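Local structure of ATPase BagA (Mycobacterium tuberculosis H37Rv, 6BS3) at residues Val209-Ala214 with Val239-Pro244; Leu313-Val318 with Tyr328-Ser333. The protein hydrolyses ATP as one subunit of the heterodimeric BagAB ATPase, whose activity is required for resistance to nitric oxide and to elevated glycerol. All blocks are in the same frame, centred on the assembly; numbering follows the deposited sequence.

How the contacts relate
Contact 1 comes first along the chain and contact 2 follows, their centres about 12 Å apart. Both belong to the mixed sheet of the ATPase core: contact 1 joins the ends of strands 204-210 and 234-242, and contact 2 sets the edge strand 312-316 of this chain against helix 324-336. Strands 234-242 and 312-316 are neighbours in the sheet, so the two contacts touch directly; the amide N of V239 is 2.8 Å from the carbonyl O of L313, a probable hydrogen bond. Both also reach ADP: N240 and R241 of contact 1 and P316, V318 and L330 of contact 2 meet the adenine, while strand 204-210 is the neighbour that pairs with 234-242.

Contact 1: residues Val209-Ala214 with Val239-Pro244; sequences VTLLEA and VNRNIP. With ADP (adenosine-5'-diphosphate), chain C.
The ends of strands 204-210 and 234-242 run parallel, T210 paired with V239, and the amide N of N240 gives a hydrogen bond of 2.9 Å to the carbonyl O of T210. On the face they share, T210 and V239 lie side by side and meet CG2 to CG2. Beyond this pairing, L212, the centre of an inverse gamma turn, crosses V239 at about a right angle, its CD2 3.6 Å from V239 CG1. One water bridges the diverging chains, accepting from L212 N and donating to N240 O. L211 CD2 packs obliquely against the R241 guanidinium, 3.8 Å from NE, while E213 OE2 stands near the guanidinium plane but 4.4 Å from NH2, beyond a salt bridge.

N240 has CG anti to the backbone N (chi1 -160°), on the adenine side, where OD1 takes a weak hydrogen bond of 3.0 Å from ADP N6; ND2, 3.0 Å from ADP N7, is hydrogen-bonded to the carbonyl of T32. R241 CG lies over the adenine face, 3.6 Å above ADP C6. The contact joins the two strands of a beta-alpha-beta unit whose helix 214-229 packs on T210; helix 34-46 touches V209 and N240, A302 of helix 278-302 touches L212, and strand 312-316 pairs with V239 on its other edge.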
# COMPACT_ATOMS: atom_id res chain seq x y z
N VAL A 209 9.72 6.42 6.07
CA VAL A 209 9.92 6.37 4.63
C VAL A 209 8.73 7.06 3.96
O VAL A 209 7.59 6.83 4.33
CB VAL A 209 10.12 4.91 4.13
CG1 VAL A 209 10.25 4.85 2.61
CG2 VAL A 209 11.33 4.28 4.80
N THR A 210 9.02 7.90 2.97
CA THR A 210 8.02 8.59 2.17
C THR A 210 8.44 8.66 0.71
O THR A 210 9.63 8.53 0.40
CB THR A 210 7.68 9.99 2.78
OG1 THR A 210 6.49 10.47 2.17
CG2 THR A 210 8.81 11.02 2.61
N LEU A 211 7.46 8.88 -0.17
CA LEU A 211 7.65 9.16 -1.60
C LEU A 211 7.22 10.62 -1.77
O LEU A 211 6.45 11.14 -0.94
CB LEU A 211 6.83 8.22 -2.51
CG LEU A 211 7.17 6.71 -2.46
CD1 LEU A 211 6.14 5.90 -3.19
CD2 LEU A 211 8.57 6.41 -3.02
N LEU A 212 7.73 11.30 -2.81
CA LEU A 212 7.31 12.69 -3.07
C LEU A 212 5.97 12.68 -3.80
O LEU A 212 5.85 13.09 -4.95
CB LEU A 212 8.41 13.54 -3.77
CG LEU A 212 9.66 13.86 -2.93
CD1 LEU A 212 10.54 14.91 -3.61
CD2 LEU A 212 9.29 14.33 -1.50
N GLU A 213 4.96 12.15 -3.10
CA GLU A 213 3.56 11.98 -3.51
C GLU A 213 2.71 12.43 -2.34
O GLU A 213 3.13 12.29 -1.20
CB GLU A 213 3.28 10.52 -3.87
CG GLU A 213 4.00 10.08 -5.13
CD GLU A 213 4.01 8.59 -5.44
OE1 GLU A 213 3.17 7.85 -4.89
OE2 GLU A 213 4.87 8.18 -6.25
N ALA A 214 1.55 12.99 -2.61
CA ALA A 214 0.62 13.60 -1.64
C ALA A 214 0.28 12.75 -0.42
O ALA A 214 0.48 13.21 0.70
CB ALA A 214 -0.66 14.05 -2.35
N VAL A 239 13.32 10.11 2.21
CA VAL A 239 12.65 10.37 0.93
C VAL A 239 13.22 9.41 -0.09
O VAL A 239 14.34 9.58 -0.55
CB VAL A 239 12.67 11.85 0.46
CG1 VAL A 239 11.95 12.00 -0.89
CG2 VAL A 239 12.03 12.78 1.49
N ASN A 240 12.44 8.37 -0.42
CA ASN A 240 12.81 7.34 -1.38
C ASN A 240 12.46 7.73 -2.82
O ASN A 240 11.64 8.64 -3.06
CB ASN A 240 12.10 6.02 -1.00
CG ASN A 240 12.70 4.77 -1.59
OD1 ASN A 240 13.88 4.73 -1.97
ND2 ASN A 240 11.90 3.71 -1.67
N ARG A 241 13.08 7.02 -3.79
CA ARG A 241 12.90 7.11 -5.25
C ARG A 241 12.92 8.53 -5.80
O ARG A 241 12.00 8.95 -6.50
CB ARG A 241 11.64 6.36 -5.73
CG ARG A 241 11.54 4.95 -5.23
CD ARG A 241 10.69 4.06 -6.10
NE ARG A 241 9.34 4.59 -6.29
CZ ARG A 241 8.42 4.03 -7.05
NH1 ARG A 241 8.67 2.89 -7.68
NH2 ARG A 241 7.23 4.60 -7.19
N ASN A 242 14.02 9.25 -5.50
CA ASN A 242 14.23 10.58 -6.02
C ASN A 242 14.60 10.47 -7.49
O ASN A 242 15.06 9.42 -7.92
CB ASN A 242 15.31 11.30 -5.24
CG ASN A 242 14.81 11.81 -3.93
OD1 ASN A 242 14.11 12.84 -3.87
ND2 ASN A 242 15.14 11.09 -2.86
N ILE A 243 14.32 11.53 -8.26
CA ILE A 243 14.62 11.58 -9.69
C ILE A 243 15.41 12.85 -10.02
O ILE A 243 15.29 13.83 -9.28
CB ILE A 243 13.37 11.37 -10.60
CG1 ILE A 243 12.28 12.44 -10.34
CG2 ILE A 243 12.83 9.94 -10.47
CD1 ILE A 243 11.20 12.52 -11.33
N PRO A 244 16.20 12.84 -11.09
CA PRO A 244 16.99 13.99 -11.46
C PRO A 244 16.14 15.11 -12.05
O PRO A 244 15.30 14.83 -12.83
CB PRO A 244 17.92 13.39 -12.50
CG PRO A 244 17.08 12.35 -13.14
CD PRO A 244 16.34 11.73 -11.99
PB ADP C . 6.92 -1.27 1.55
O1B ADP C . 7.55 -2.37 2.44
O2B ADP C . 5.54 -1.75 1.05
O3B ADP C . 6.84 0.08 2.22
PA ADP C . 8.82 -2.09 -0.57
O1A ADP C . 8.22 -3.50 -0.73
O2A ADP C . 10.15 -2.14 0.08
O3A ADP C . 7.81 -1.17 0.24
O5' ADP C . 8.79 -1.27 -1.93
C5' ADP C . 7.67 -1.14 -2.83
C4' ADP C . 8.17 -1.42 -4.23
O4' ADP C . 9.10 -0.39 -4.62
C3' ADP C . 8.90 -2.74 -4.44
O3' ADP C . 8.57 -3.28 -5.72
C2' ADP C . 10.38 -2.34 -4.34
O2' ADP C . 11.27 -3.24 -5.00
C1' ADP C . 10.35 -0.96 -4.97
N9 ADP C . 11.41 -0.05 -4.53
C8 ADP C . 11.70 0.33 -3.25
N7 ADP C . 12.66 1.22 -3.15
C5 ADP C . 13.03 1.44 -4.47
C6 ADP C . 13.98 2.30 -5.07
N6 ADP C . 14.80 3.10 -4.37
N1 ADP C . 14.07 2.32 -6.42
C2 ADP C . 13.26 1.51 -7.12
N3 ADP C . 12.35 0.64 -6.67
C4 ADP C . 12.27 0.66 -5.33
O HOH W 1 9.63 10.04 -4.45

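Contact 2: residues Leu313-Val318 with Tyr328-Ser333; sequences LELPTV and YELSES. With ADP (adenosine-5'-diphosphate), chain C.
One side of the adenine end of the nucleotide pocket is formed here by strand 312-316, the loop that follows it and helix 324-336, with L330 meeting L315, P316 and V318. The short strand and helix segments run roughly antiparallel, at 149°, their axes 8.6 Å apart at closest approach. No hydrogen bond joins them; the contact is made chiefly by apolar side chains, with S333 beside them.

L330 is the hub. Its CG is anti to the carbonyl carbon (chi1 -63°), and from there the CD2 branch touches three residues of 313-318: CD of the P316 ring at 4.0 Å, CB of L315, and CG2 of V318 at 4.2 Å. The P316 ring and the L330 side chain pass each other pointing in opposite directions. One turn further along the helix, S333 lies against the strand, with OG 3.4 Å from L315 CD2 and also close to P316 CD. The L315 side chain also touches N240, I37 and L334 of the same helix 324-336. At the outer end of the contact V318 CG2 comes near the E329 carboxylate.

Two backbone atoms read the adenine edge. The carbonyl O of P316 accepts ADP N6 at 3.0 Å, and the amide N of V318 donates to ADP N1 at 3.0 Å in a nearly straight bond (171°). V318 CB lies beside the N1 edge at 3.7 Å, while L330 CD2 comes within 3.9 Å of N6. T317 OG1 is hydrogen-bonded to the carbonyl of N242, tying the loop to strand 234-242. Paired N6 and N1 contacts to main-chain atoms, with aliphatic side chains beside them, are a recurrent way of recognising adenine, and here they form part of the base-binding region of an ArsA-family P-loop ATPase site.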
# COMPACT_ATOMS: atom_id res chain seq x y z
N LEU A 313 16.85 12.25 4.85
CA LEU A 313 17.71 11.42 4.01
C LEU A 313 17.00 11.25 2.66
O LEU A 313 15.77 11.32 2.60
CB LEU A 313 17.97 10.02 4.67
CG LEU A 313 18.79 10.01 5.99
CD1 LEU A 313 18.62 8.71 6.75
CD2 LEU A 313 20.27 10.27 5.73
N GLU A 314 17.78 11.05 1.58
CA GLU A 314 17.30 10.90 0.21
C GLU A 314 17.98 9.72 -0.45
O GLU A 314 19.20 9.63 -0.46
CB GLU A 314 17.59 12.14 -0.66
CG GLU A 314 17.01 13.47 -0.19
CD GLU A 314 17.69 14.08 1.02
OE1 GLU A 314 18.91 13.87 1.18
OE2 GLU A 314 16.99 14.74 1.81
N LEU A 315 17.17 8.85 -1.08
CA LEU A 315 17.64 7.71 -1.83
C LEU A 315 17.23 7.85 -3.29
O LEU A 315 16.18 8.43 -3.58
CB LEU A 315 17.11 6.39 -1.22
CG LEU A 315 17.60 6.07 0.20
CD1 LEU A 315 16.88 4.87 0.75
CD2 LEU A 315 19.11 5.81 0.22
N PRO A 316 18.06 7.35 -4.24
CA PRO A 316 17.68 7.44 -5.65
C PRO A 316 16.71 6.32 -6.04
O PRO A 316 16.33 5.48 -5.22
CB PRO A 316 19.03 7.27 -6.36
CG PRO A 316 19.78 6.29 -5.48
CD PRO A 316 19.36 6.65 -4.07
N THR A 317 16.29 6.33 -7.32
CA THR A 317 15.46 5.31 -7.93
C THR A 317 16.44 4.33 -8.57
O THR A 317 17.31 4.74 -9.35
CB THR A 317 14.57 5.93 -9.04
OG1 THR A 317 13.66 6.87 -8.47
CG2 THR A 317 13.81 4.87 -9.84
N VAL A 318 16.28 3.04 -8.26
CA VAL A 318 17.02 1.93 -8.88
C VAL A 318 16.27 1.67 -10.21
O VAL A 318 15.08 1.36 -10.20
CB VAL A 318 17.08 0.70 -7.93
CG1 VAL A 318 17.59 -0.53 -8.67
CG2 VAL A 318 17.93 0.99 -6.70
N TYR A 328 22.75 -3.09 -1.85
CA TYR A 328 24.10 -2.59 -1.56
C TYR A 328 24.28 -1.17 -2.07
O TYR A 328 24.87 -0.38 -1.35
CB TYR A 328 25.18 -3.56 -2.05
CG TYR A 328 25.29 -4.78 -1.16
CD1 TYR A 328 26.11 -4.78 -0.03
CD2 TYR A 328 24.50 -5.91 -1.39
CE1 TYR A 328 26.20 -5.90 0.80
CE2 TYR A 328 24.56 -7.02 -0.55
CZ TYR A 328 25.43 -7.02 0.53
OH TYR A 328 25.49 -8.13 1.34
N GLU A 329 23.68 -0.80 -3.23
CA GLU A 329 23.72 0.59 -3.76
C GLU A 329 22.96 1.54 -2.84
O GLU A 329 23.42 2.66 -2.61
CB GLU A 329 23.12 0.70 -5.18
CG GLU A 329 23.86 -0.09 -6.24
CD GLU A 329 23.16 -0.24 -7.58
OE1 GLU A 329 22.09 0.38 -7.78
OE2 GLU A 329 23.69 -0.99 -8.43
N LEU A 330 21.81 1.11 -2.31
CA LEU A 330 21.03 1.94 -1.38
C LEU A 330 21.74 2.08 -0.03
O LEU A 330 21.71 3.17 0.54
CB LEU A 330 19.59 1.43 -1.22
CG LEU A 330 18.70 1.45 -2.48
CD1 LEU A 330 17.39 0.74 -2.19
CD2 LEU A 330 18.42 2.89 -2.97
N SER A 331 22.42 1.01 0.44
CA SER A 331 23.21 1.01 1.68
C SER A 331 24.38 2.01 1.53
O SER A 331 24.60 2.84 2.42
CB SER A 331 23.75 -0.40 1.96
OG SER A 331 24.59 -0.41 3.10
N GLU A 332 25.08 1.95 0.38
CA GLU A 332 26.16 2.86 0.01
C GLU A 332 25.63 4.32 -0.04
O GLU A 332 26.27 5.20 0.52
CB GLU A 332 26.80 2.43 -1.33
CG GLU A 332 27.97 3.30 -1.75
CD GLU A 332 29.26 3.09 -0.98
OE1 GLU A 332 29.40 3.67 0.12
OE2 GLU A 332 30.13 2.34 -1.48
N SER A 333 24.43 4.55 -0.62
CA SER A 333 23.81 5.89 -0.65
C SER A 333 23.54 6.40 0.78
O SER A 333 23.87 7.55 1.07
CB SER A 333 22.53 5.87 -1.47
OG SER A 333 21.83 7.10 -1.31
PB ADP C . 6.92 -1.27 1.55
O1B ADP C . 7.55 -2.37 2.44
O2B ADP C . 5.54 -1.75 1.05
O3B ADP C . 6.84 0.08 2.22
PA ADP C . 8.82 -2.09 -0.57
O1A ADP C . 8.22 -3.50 -0.73
O2A ADP C . 10.15 -2.14 0.08
O3A ADP C . 7.81 -1.17 0.24
O5' ADP C . 8.79 -1.27 -1.93
C5' ADP C . 7.67 -1.14 -2.83
C4' ADP C . 8.17 -1.42 -4.23
O4' ADP C . 9.10 -0.39 -4.62
C3' ADP C . 8.90 -2.74 -4.44
O3' ADP C . 8.57 -3.28 -5.72
C2' ADP C . 10.38 -2.34 -4.34
O2' ADP C . 11.27 -3.24 -5.00
C1' ADP C . 10.35 -0.96 -4.97
N9 ADP C . 11.41 -0.05 -4.53
C8 ADP C . 11.70 0.33 -3.25
N7 ADP C . 12.66 1.22 -3.15
C5 ADP C . 13.03 1.44 -4.47
C6 ADP C . 13.98 2.30 -5.07
N6 ADP C . 14.80 3.10 -4.37
N1 ADP C . 14.07 2.32 -6.42
C2 ADP C . 13.26 1.51 -7.12
N3 ADP C . 12.35 0.64 -6.67
C4 ADP C . 12.27 0.66 -5.33